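Local structure of BfpC (3VHJ) at residues K37-L41 against M42-L46; D27-T30 against T31-L35; A9-S13 against K14-V18; D118-K121 against F122-H126. The protein is essential for type IV pilus biogenesis as a membrane protein, of which this chain is the N-terminal cytoplasmic domain. The protein carries 1 engineered substitution. One frame throughout, in Å; residues are numbered along the deposited sequence.

Contacts 1 and 2 are the two ends of helix 31-42, their centres about 14 Å apart. Contact 2 starts the helix at the surface with a polar side-chain cap, whereas contact 1 ends it with main-chain bonds and leads into strand 46-52, partly buried. Lys37 and Glu29 form a long, weak ion pair between them. Contact 4, also partly buried, lies within helix 116-127 and combines a surface salt bridge with Phe122 and Phe123 packed against a sheet. Contact 3 has no helix: it is a tight hairpin, partly buried, held by paired strand bonds and an isoleucine-tyrosine packing. It lies on the opposite side of the chain's centre from contact 2, about 30 Å between centres.

Contact 1: K37-L41 against M42-L46; sequences KSLTL and MSSKL
The carbonyl of Leu39 takes the amide of Ser44 in its own plane, Ser44 N to Leu39 O 3.0 Å with 167° at the hydrogen, while Met42 N keeps the helical bond to Ser38 O at 2.9 Å. Ser43 N bonds Thr40 O at 3.2 Å, coming from above the Thr40 carbonyl plane rather than along a lone pair. In the selenomethionine Met42, CG stands anti to the carbonyl carbon (chi1 -54°) and lies 3.2 Å from Ser38 O; the bend at chi2 (-58°) carries SE to 4.2 Å from Leu41 CG. Leu21 of strand 21-23 also touches Met42. Helix 31-42 ends here in a Schellman motif, with Ser43 at positive phi turning the chain toward strand 46-52. A water ties the turn outside, donating to Thr40 O and hydrogen-bonded to Ser43 OG. On the inner side Leu39 CD2 lies 3.3 Å from Ser44 O and 3.6 Å from Leu46 O, and Val60 packs against Leu39. Ser44 makes an ST turn: OG accepts from Leu46 N at 3.2 Å and is also hydrogen-bonded to Gly61 O. An alanine here would remove both bonds and would probably leave Gly61 O without its hydroxyl partner and the ST turn free to shift.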
loop_
_atom_site.group_PDB
_atom_site.type_symbol
_atom_site.label_atom_id
_atom_site.label_comp_id
_atom_site.label_asym_id
_atom_site.label_seq_id
_atom_site.Cartn_x
_atom_site.Cartn_y
_atom_site.Cartn_z
ATOM N N LYS A 37 -7.694 -3.364 17.461
ATOM C CA LYS A 37 -9.003 -2.742 17.307
ATOM C C LYS A 37 -9.397 -2.815 15.839
ATOM O O LYS A 37 -10.565 -3.011 15.505
ATOM C CB LYS A 37 -8.967 -1.281 17.770
ATOM C CG LYS A 37 -8.925 -1.124 19.288
ATOM C CD LYS A 37 -8.654 0.315 19.721
ATOM C CE LYS A 37 -9.735 1.276 19.249
ATOM N NZ LYS A 37 -9.480 2.663 19.729
ATOM N N SER A 38 -8.410 -2.664 14.964
ATOM C CA SER A 38 -8.657 -2.722 13.531
ATOM C C SER A 38 -9.002 -4.151 13.114
ATOM O O SER A 38 -9.929 -4.373 12.332
ATOM C CB SER A 38 -7.423 -2.232 12.767
ATOM O OG SER A 38 -7.655 -2.241 11.371
ATOM N N LEU A 39 -8.257 -5.119 13.639
ATOM C CA LEU A 39 -8.506 -6.526 13.325
ATOM C C LEU A 39 -9.915 -6.916 13.765
ATOM O O LEU A 39 -10.630 -7.619 13.051
ATOM C CB LEU A 39 -7.488 -7.420 14.037
ATOM C CG LEU A 39 -6.056 -7.403 13.496
ATOM C CD1 LEU A 39 -5.143 -8.124 14.460
ATOM C CD2 LEU A 39 -6.017 -8.061 12.123
ATOM N N THR A 40 -10.308 -6.456 14.947
ATOM C CA THR A 40 -11.633 -6.759 15.476
ATOM C C THR A 40 -12.706 -6.130 14.597
ATOM O O THR A 40 -13.681 -6.783 14.226
ATOM C CB THR A 40 -11.786 -6.229 16.914
ATOM O OG1 THR A 40 -10.857 -6.906 17.763
ATOM C CG2 THR A 40 -13.206 -6.471 17.429
ATOM N N LEU A 41 -12.514 -4.858 14.266
ATOM C CA LEU A 41 -13.457 -4.128 13.430
ATOM C C LEU A 41 -13.627 -4.749 12.050
ATOM O O LEU A 41 -14.711 -4.717 11.482
ATOM C CB LEU A 41 -13.001 -2.677 13.262
ATOM C CG LEU A 41 -13.817 -1.831 12.277
ATOM C CD1 LEU A 41 -15.221 -1.616 12.831
ATOM C CD2 LEU A 41 -13.129 -0.498 12.053
HETATM N N MSE A 42 -12.557 -5.317 11.511
HETATM C CA MSE A 42 -12.620 -5.912 10.181
HETATM C C MSE A 42 -12.826 -7.418 10.193
HETATM O O MSE A 42 -12.908 -8.042 9.137
HETATM C CB MSE A 42 -11.340 -5.585 9.410
HETATM C CG MSE A 42 -11.019 -4.099 9.341
HETATM SE SE MSE A 42 -12.424 -3.022 8.543
HETATM C CE MSE A 42 -12.124 -3.518 6.709
ATOM N N SER A 43 -12.910 -7.999 11.386
ATOM C CA SER A 43 -13.078 -9.440 11.522
ATOM C C SER A 43 -11.984 -10.132 10.712
ATOM O O SER A 43 -12.246 -11.057 9.948
ATOM C CB SER A 43 -14.462 -9.871 11.019
ATOM O OG SER A 43 -15.487 -9.248 11.772
ATOM N N SER A 44 -10.753 -9.666 10.889
ATOM C CA SER A 44 -9.605 -10.213 10.181
ATOM C C SER A 44 -8.561 -10.755 11.146
ATOM O O SER A 44 -8.477 -10.315 12.294
ATOM C CB SER A 44 -8.966 -9.129 9.312
ATOM O OG SER A 44 -7.771 -9.598 8.717
ATOM N N LYS A 45 -7.771 -11.713 10.673
ATOM C CA LYS A 45 -6.709 -12.301 11.484
ATOM C C LYS A 45 -5.353 -12.068 10.818
ATOM O O LYS A 45 -4.325 -12.492 11.335
ATOM C CB LYS A 45 -6.915 -13.810 11.643
ATOM C CG LYS A 45 -8.210 -14.219 12.318
ATOM C CD LYS A 45 -8.165 -15.692 12.715
ATOM C CE LYS A 45 -8.031 -16.615 11.509
ATOM N NZ LYS A 45 -9.269 -16.630 10.682
ATOM N N LEU A 46 -5.363 -11.398 9.670
ATOM C CA LEU A 46 -4.142 -11.131 8.916
ATOM C C LEU A 46 -3.607 -9.734 9.188
ATOM O O LEU A 46 -4.328 -8.746 9.061
ATOM C CB LEU A 46 -4.417 -11.290 7.420
ATOM C CG LEU A 46 -4.833 -12.695 6.972
ATOM C CD1 LEU A 46 -5.173 -12.674 5.488
ATOM C CD2 LEU A 46 -3.701 -13.682 7.248
HETATM O O HOH W 1 -14.961 -9.435 14.930
#

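Contact 2: D27-T30 against T31-L35; sequences DTET and TNQAL
A capping box closes the N-terminus of helix 31-42, with Thr30 at the N-cap and Gln33 returning the bond. Thr30 OG1 accepts from Gln33 N at 3.1 Å, and Gln33 OE1 in turn accepts from Thr30 N at 3.2 Å, nearly straight at 173° and on a lone pair in the amide plane. The threonine hydroxyl sits between its own backbone N and carbonyl carbon (chi1 64°), the rotation that aims it at the first turn of the helix; it also makes a weak bond to Gln33 OE1. Gln33 CG rests 3.2 Å from Thr30 OG1, so its aliphatic part closes over the cap as its amide reaches back to the loop. The first helical bond follows, Ala34 N to Thr30 O at 3.0 Å. Just before the cap, Glu29, extended beyond CG, passes Gln33 CB at a slant, their carboxylate and amide planes 67° apart. Deeper in the fold, Ala34 and Leu35 pack on Phe58 of strand 55-60. The carboxylate of Glu29 closes on Ala34: its OE1 comes to 3.1 Å from Ala34 CA and 3.5 Å from Ala34 CB.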
loop_
_atom_site.group_PDB
_atom_site.type_symbol
_atom_site.label_atom_id
_atom_site.label_comp_id
_atom_site.label_asym_id
_atom_site.label_seq_id
_atom_site.Cartn_x
_atom_site.Cartn_y
_atom_site.Cartn_z
ATOM N N ASP A 27 -2.688 9.518 19.781
ATOM C CA ASP A 27 -2.830 9.872 21.186
ATOM C C ASP A 27 -2.067 8.902 22.079
ATOM O O ASP A 27 -0.905 8.595 21.820
ATOM C CB ASP A 27 -4.316 9.878 21.563
ATOM C CG ASP A 27 -4.590 10.601 22.871
ATOM O OD1 ASP A 27 -4.234 11.796 22.979
ATOM O OD2 ASP A 27 -5.166 9.974 23.786
ATOM N N THR A 28 -2.727 8.413 23.122
ATOM C CA THR A 28 -2.096 7.496 24.064
ATOM C C THR A 28 -2.298 6.045 23.665
ATOM O O THR A 28 -1.984 5.128 24.429
ATOM C CB THR A 28 -2.668 7.673 25.474
ATOM O OG1 THR A 28 -4.068 7.365 25.457
ATOM C CG2 THR A 28 -2.460 9.106 25.957
ATOM N N GLU A 29 -2.830 5.833 22.469
ATOM C CA GLU A 29 -3.068 4.482 21.990
ATOM C C GLU A 29 -1.756 3.892 21.482
ATOM O O GLU A 29 -0.994 4.561 20.786
ATOM C CB GLU A 29 -4.099 4.503 20.855
ATOM C CG GLU A 29 -4.748 3.157 20.554
ATOM C CD GLU A 29 -5.617 3.189 19.303
ATOM O OE1 GLU A 29 -6.364 2.216 19.077
ATOM O OE2 GLU A 29 -5.541 4.178 18.539
ATOM N N THR A 30 -1.492 2.643 21.844
ATOM C CA THR A 30 -0.287 1.972 21.390
ATOM C C THR A 30 -0.593 1.353 20.028
ATOM O O THR A 30 -1.758 1.205 19.647
ATOM C CB THR A 30 0.133 0.837 22.342
ATOM O OG1 THR A 30 -0.884 -0.170 22.356
ATOM C CG2 THR A 30 0.348 1.372 23.750
ATOM N N THR A 31 0.458 0.999 19.302
ATOM C CA THR A 31 0.311 0.379 17.995
ATOM C C THR A 31 -0.419 -0.946 18.165
ATOM O O THR A 31 -1.301 -1.289 17.370
ATOM C CB THR A 31 1.696 0.136 17.363
ATOM O OG1 THR A 31 2.285 1.398 17.052
ATOM C CG2 THR A 31 1.589 -0.701 16.096
ATOM N N ASN A 32 -0.066 -1.682 19.217
ATOM C CA ASN A 32 -0.691 -2.970 19.471
ATOM C C ASN A 32 -2.198 -2.836 19.678
ATOM O O ASN A 32 -2.969 -3.651 19.186
ATOM C CB ASN A 32 -0.056 -3.644 20.694
ATOM C CG ASN A 32 -0.520 -5.081 20.869
ATOM O OD1 ASN A 32 -0.285 -5.930 20.008
ATOM N ND2 ASN A 32 -1.189 -5.358 21.983
ATOM N N GLN A 33 -2.618 -1.808 20.403
ATOM C CA GLN A 33 -4.044 -1.602 20.644
ATOM C C GLN A 33 -4.766 -1.205 19.371
ATOM O O GLN A 33 -5.841 -1.722 19.064
ATOM C CB GLN A 33 -4.257 -0.517 21.689
ATOM C CG GLN A 33 -3.878 -0.930 23.085
ATOM C CD GLN A 33 -4.064 0.199 24.064
ATOM O OE1 GLN A 33 -3.424 1.244 23.949
ATOM N NE2 GLN A 33 -4.952 0.003 25.027
ATOM N N ALA A 34 -4.172 -0.276 18.633
ATOM C CA ALA A 34 -4.761 0.193 17.390
ATOM C C ALA A 34 -4.934 -0.969 16.421
ATOM O O ALA A 34 -5.986 -1.118 15.807
ATOM C CB ALA A 34 -3.882 1.276 16.773
ATOM N N LEU A 35 -3.902 -1.798 16.287
ATOM C CA LEU A 35 -3.967 -2.939 15.384
ATOM C C LEU A 35 -5.077 -3.904 15.764
ATOM O O LEU A 35 -5.882 -4.303 14.925
ATOM C CB LEU A 35 -2.634 -3.691 15.364
ATOM C CG LEU A 35 -2.641 -5.027 14.615
ATOM C CD1 LEU A 35 -3.077 -4.814 13.174
ATOM C CD2 LEU A 35 -1.249 -5.648 14.669
#

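Contact 3: A9-S13 against K14-V18; sequences AVIGS and KQYAV
The ring of Tyr16 is met obliquely by the tip of Ile11, whose CD1 lies 3.8 Å from Tyr16 CD2, the two side chains crossing at about a right angle. At the edge of the ring, in its plane, a water bonds Tyr16 OH at 2.8 Å and donates to Ile11 O, joining the tyrosine to the turn. Ile11 and Tyr16 point to the same face of the hairpin, with Ala9 and Lys14; their chi1 torsions (-60° and -59°) then turn CD1 and the ring against each other. Val10 and Gln15 run side by side on the other face. The frame is an antiparallel beta hairpin, strands 8-11 and 14-17, closed by a type II' turn from Ile11 to Lys14. Two bonds join Ala9 and Tyr16, each 2.8 Å from the N of one to the O of the other. Ile11 N meets Lys14 O at 2.9 Å and Lys14 N returns to Ile11 O at 3.1 Å. Beyond the strand, Ala9 CB touches Val18 CG1. An alanine in place of Ile11 would take away everything beyond CB (CG1, CG2 and CD1) and is likely to open a gap beside Tyr16 and Leu74. Ile11 O serves two donors, Lys14 N from above its carbonyl plane and the water, so main chain and solvent jointly satisfy the turn carbonyl, while the tyrosine ring is held by apolar contact with Ile11.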
loop_
_atom_site.group_PDB
_atom_site.type_symbol
_atom_site.label_atom_id
_atom_site.label_comp_id
_atom_site.label_asym_id
_atom_site.label_seq_id
_atom_site.Cartn_x
_atom_site.Cartn_y
_atom_site.Cartn_z
ATOM N N ALA A 9 -0.662 -8.551 -6.081
ATOM C CA ALA A 9 -0.055 -7.988 -7.274
ATOM C C ALA A 9 1.204 -8.744 -7.656
ATOM O O ALA A 9 1.876 -9.324 -6.805
ATOM C CB ALA A 9 0.272 -6.512 -7.043
ATOM N N VAL A 10 1.509 -8.748 -8.948
ATOM C CA VAL A 10 2.716 -9.394 -9.442
ATOM C C VAL A 10 3.606 -8.304 -10.021
ATOM O O VAL A 10 3.165 -7.490 -10.831
ATOM C CB VAL A 10 2.429 -10.415 -10.572
ATOM C CG1 VAL A 10 3.747 -10.948 -11.133
ATOM C CG2 VAL A 10 1.591 -11.561 -10.049
ATOM N N ILE A 11 4.854 -8.273 -9.575
ATOM C CA ILE A 11 5.818 -7.307 -10.074
ATOM C C ILE A 11 7.057 -8.131 -10.362
ATOM O O ILE A 11 7.774 -8.528 -9.449
ATOM C CB ILE A 11 6.137 -6.223 -9.026
ATOM C CG1 ILE A 11 4.857 -5.474 -8.652
ATOM C CG2 ILE A 11 7.164 -5.244 -9.586
ATOM C CD1 ILE A 11 5.009 -4.556 -7.458
ATOM N N GLY A 12 7.290 -8.407 -11.639
ATOM C CA GLY A 12 8.437 -9.212 -12.008
ATOM C C GLY A 12 8.200 -10.647 -11.572
ATOM O O GLY A 12 7.180 -11.245 -11.914
ATOM N N SER A 13 9.134 -11.200 -10.808
ATOM C CA SER A 13 9.000 -12.574 -10.337
ATOM C C SER A 13 8.498 -12.615 -8.901
ATOM O O SER A 13 8.536 -13.662 -8.258
ATOM C CB SER A 13 10.349 -13.297 -10.412
ATOM O OG SER A 13 11.275 -12.755 -9.480
ATOM N N LYS A 14 8.022 -11.479 -8.396
ATOM C CA LYS A 14 7.545 -11.418 -7.018
ATOM C C LYS A 14 6.053 -11.138 -6.895
ATOM O O LYS A 14 5.462 -10.446 -7.721
ATOM C CB LYS A 14 8.311 -10.344 -6.240
ATOM C CG LYS A 14 9.829 -10.480 -6.271
ATOM C CD LYS A 14 10.309 -11.742 -5.578
ATOM C CE LYS A 14 11.833 -11.817 -5.601
ATOM N NZ LYS A 14 12.358 -13.076 -4.999
ATOM N N GLN A 15 5.456 -11.682 -5.845
ATOM C CA GLN A 15 4.040 -11.484 -5.574
ATOM C C GLN A 15 3.950 -10.677 -4.286
ATOM O O GLN A 15 4.716 -10.910 -3.347
ATOM C CB GLN A 15 3.337 -12.840 -5.438
ATOM C CG GLN A 15 3.182 -13.554 -6.787
ATOM C CD GLN A 15 2.677 -14.981 -6.668
ATOM O OE1 GLN A 15 2.515 -15.677 -7.676
ATOM N NE2 GLN A 15 2.434 -15.428 -5.443
ATOM N N TYR A 16 3.029 -9.720 -4.252
ATOM C CA TYR A 16 2.868 -8.859 -3.089
ATOM C C TYR A 16 1.415 -8.663 -2.716
ATOM O O TYR A 16 0.542 -8.606 -3.584
ATOM C CB TYR A 16 3.433 -7.474 -3.368
ATOM C CG TYR A 16 4.890 -7.440 -3.733
ATOM C CD1 TYR A 16 5.867 -7.345 -2.750
ATOM C CD2 TYR A 16 5.292 -7.460 -5.066
ATOM C CE1 TYR A 16 7.216 -7.260 -3.081
ATOM C CE2 TYR A 16 6.641 -7.380 -5.409
ATOM C CZ TYR A 16 7.595 -7.277 -4.410
ATOM O OH TYR A 16 8.928 -7.168 -4.733
ATOM N N ALA A 17 1.173 -8.528 -1.418
ATOM C CA ALA A 17 -0.164 -8.277 -0.917
ATOM C C ALA A 17 -0.377 -6.776 -1.071
ATOM O O ALA A 17 0.432 -5.981 -0.589
ATOM C CB ALA A 17 -0.253 -8.670 0.560
ATOM N N VAL A 18 -1.446 -6.389 -1.764
ATOM C CA VAL A 18 -1.771 -4.980 -1.954
ATOM C C VAL A 18 -3.214 -4.742 -1.508
ATOM O O VAL A 18 -3.949 -5.689 -1.229
ATOM C CB VAL A 18 -1.613 -4.547 -3.449
ATOM C CG1 VAL A 18 -0.158 -4.678 -3.876
ATOM C CG2 VAL A 18 -2.496 -5.407 -4.346
HETATM O O HOH W 2 9.725 -6.987 -7.437
#

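Contact 4: D118-K121 against F122-H126; sequences DAKK and FFFDH
The contact lies within helix 116-127, alpha-helical with a wider pi-type turn at 123-126. Four successive amides bond back four residues, among them Phe124 N to Lys120 O at 3.0 Å and 170°, and Phe123 N to Ala119 O at 2.9 Å. On the outer surface Lys121 and Asp125 form a salt bridge one turn apart: the lysine bends only at chi4 (54°), bringing NZ to 3.2 Å from Asp125 OD2, which it meets on the syn side, close to the carboxylate plane. Lys121 CG also comes to 3.1 Å from Asp125 OD2. Lys120 runs fully extended alongside Phe124, both pointing the same way; its CG lies at the ring edge, in plane, 3.6 Å from Phe124 CE1, and its CE comes to 3.5 Å from that atom. The inward side of the helix rests on the mixed sheet: Ala119 and Phe123 touch Leu88 of strand 85-90, Phe122 and Phe123 meet Val98 of strand 96-101, and Ala119 lies against Phe113 of strand 107-113.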
loop_
_atom_site.group_PDB
_atom_site.type_symbol
_atom_site.label_atom_id
_atom_site.label_comp_id
_atom_site.label_asym_id
_atom_site.label_seq_id
_atom_site.Cartn_x
_atom_site.Cartn_y
_atom_site.Cartn_z
ATOM N N ASP A 118 -11.043 3.125 -13.161
ATOM C CA ASP A 118 -11.359 3.273 -11.742
ATOM C C ASP A 118 -10.120 3.718 -10.962
ATOM O O ASP A 118 -10.215 4.526 -10.041
ATOM C CB ASP A 118 -11.869 1.946 -11.175
ATOM C CG ASP A 118 -13.186 1.522 -11.788
ATOM O OD1 ASP A 118 -13.634 0.390 -11.512
ATOM O OD2 ASP A 118 -13.774 2.323 -12.543
ATOM N N ALA A 119 -8.967 3.170 -11.335
ATOM C CA ALA A 119 -7.702 3.497 -10.687
ATOM C C ALA A 119 -7.325 4.945 -10.978
ATOM O O ALA A 119 -6.913 5.683 -10.084
ATOM C CB ALA A 119 -6.608 2.562 -11.183
ATOM N N LYS A 120 -7.468 5.345 -12.238
ATOM C CA LYS A 120 -7.158 6.710 -12.641
ATOM C C LYS A 120 -8.078 7.678 -11.896
ATOM O O LYS A 120 -7.631 8.699 -11.373
ATOM C CB LYS A 120 -7.336 6.864 -14.161
ATOM C CG LYS A 120 -6.784 8.169 -14.733
ATOM C CD LYS A 120 -6.922 8.227 -16.255
ATOM C CE LYS A 120 -6.404 9.557 -16.805
ATOM N NZ LYS A 120 -6.451 9.630 -18.297
ATOM N N LYS A 121 -9.363 7.343 -11.833
ATOM C CA LYS A 121 -10.336 8.188 -11.150
ATOM C C LYS A 121 -10.034 8.335 -9.654
ATOM O O LYS A 121 -10.169 9.424 -9.093
ATOM C CB LYS A 121 -11.752 7.627 -11.344
ATOM C CG LYS A 121 -12.851 8.434 -10.659
ATOM C CD LYS A 121 -14.233 7.875 -10.976
ATOM C CE LYS A 121 -15.326 8.637 -10.240
ATOM N NZ LYS A 121 -15.264 10.106 -10.503
ATOM N N PHE A 122 -9.626 7.245 -9.010
ATOM C CA PHE A 122 -9.310 7.294 -7.583
ATOM C C PHE A 122 -8.078 8.169 -7.372
ATOM O O PHE A 122 -8.028 8.993 -6.460
ATOM C CB PHE A 122 -9.030 5.891 -7.047
ATOM C CG PHE A 122 -8.804 5.852 -5.565
ATOM C CD1 PHE A 122 -9.881 5.856 -4.685
ATOM C CD2 PHE A 122 -7.514 5.846 -5.049
ATOM C CE1 PHE A 122 -9.674 5.857 -3.303
ATOM C CE2 PHE A 122 -7.295 5.846 -3.669
ATOM C CZ PHE A 122 -8.379 5.852 -2.795
ATOM N N PHE A 123 -7.089 7.970 -8.234
ATOM C CA PHE A 123 -5.837 8.707 -8.198
ATOM C C PHE A 123 -6.077 10.215 -8.253
ATOM O O PHE A 123 -5.584 10.969 -7.409
ATOM C CB PHE A 123 -4.982 8.265 -9.386
ATOM C CG PHE A 123 -3.666 8.976 -9.500
ATOM C CD1 PHE A 123 -2.687 8.827 -8.518
ATOM C CD2 PHE A 123 -3.380 9.749 -10.621
ATOM C CE1 PHE A 123 -1.445 9.432 -8.655
ATOM C CE2 PHE A 123 -2.138 10.361 -10.768
ATOM C CZ PHE A 123 -1.167 10.201 -9.783
ATOM N N PHE A 124 -6.834 10.653 -9.253
ATOM C CA PHE A 124 -7.128 12.072 -9.409
ATOM C C PHE A 124 -8.023 12.644 -8.316
ATOM O O PHE A 124 -7.759 13.724 -7.801
ATOM C CB PHE A 124 -7.782 12.336 -10.768
ATOM C CG PHE A 124 -6.809 12.423 -11.903
ATOM C CD1 PHE A 124 -6.775 11.442 -12.886
ATOM C CD2 PHE A 124 -5.927 13.496 -11.995
ATOM C CE1 PHE A 124 -5.874 11.528 -13.954
ATOM C CE2 PHE A 124 -5.025 13.592 -13.052
ATOM C CZ PHE A 124 -5.000 12.604 -14.035
ATOM N N ASP A 125 -9.079 11.921 -7.960
ATOM C CA ASP A 125 -10.003 12.412 -6.947
ATOM C C ASP A 125 -9.467 12.447 -5.520
ATOM O O ASP A 125 -9.819 13.339 -4.753
ATOM C CB ASP A 125 -11.302 11.595 -6.953
ATOM C CG ASP A 125 -12.063 11.702 -8.264
ATOM O OD1 ASP A 125 -11.997 12.764 -8.916
ATOM O OD2 ASP A 125 -12.741 10.720 -8.632
ATOM N N HIS A 126 -8.604 11.504 -5.158
ATOM C CA HIS A 126 -8.123 11.466 -3.779
ATOM C C HIS A 126 -6.626 11.427 -3.519
ATOM O O HIS A 126 -6.188 11.762 -2.422
ATOM C CB HIS A 126 -8.740 10.260 -3.068
ATOM C CG HIS A 126 -10.226 10.170 -3.201
ATOM N ND1 HIS A 126 -11.084 11.030 -2.553
ATOM C CD2 HIS A 126 -11.006 9.323 -3.914
ATOM C CE1 HIS A 126 -12.331 10.717 -2.858
ATOM N NE2 HIS A 126 -12.311 9.685 -3.684
#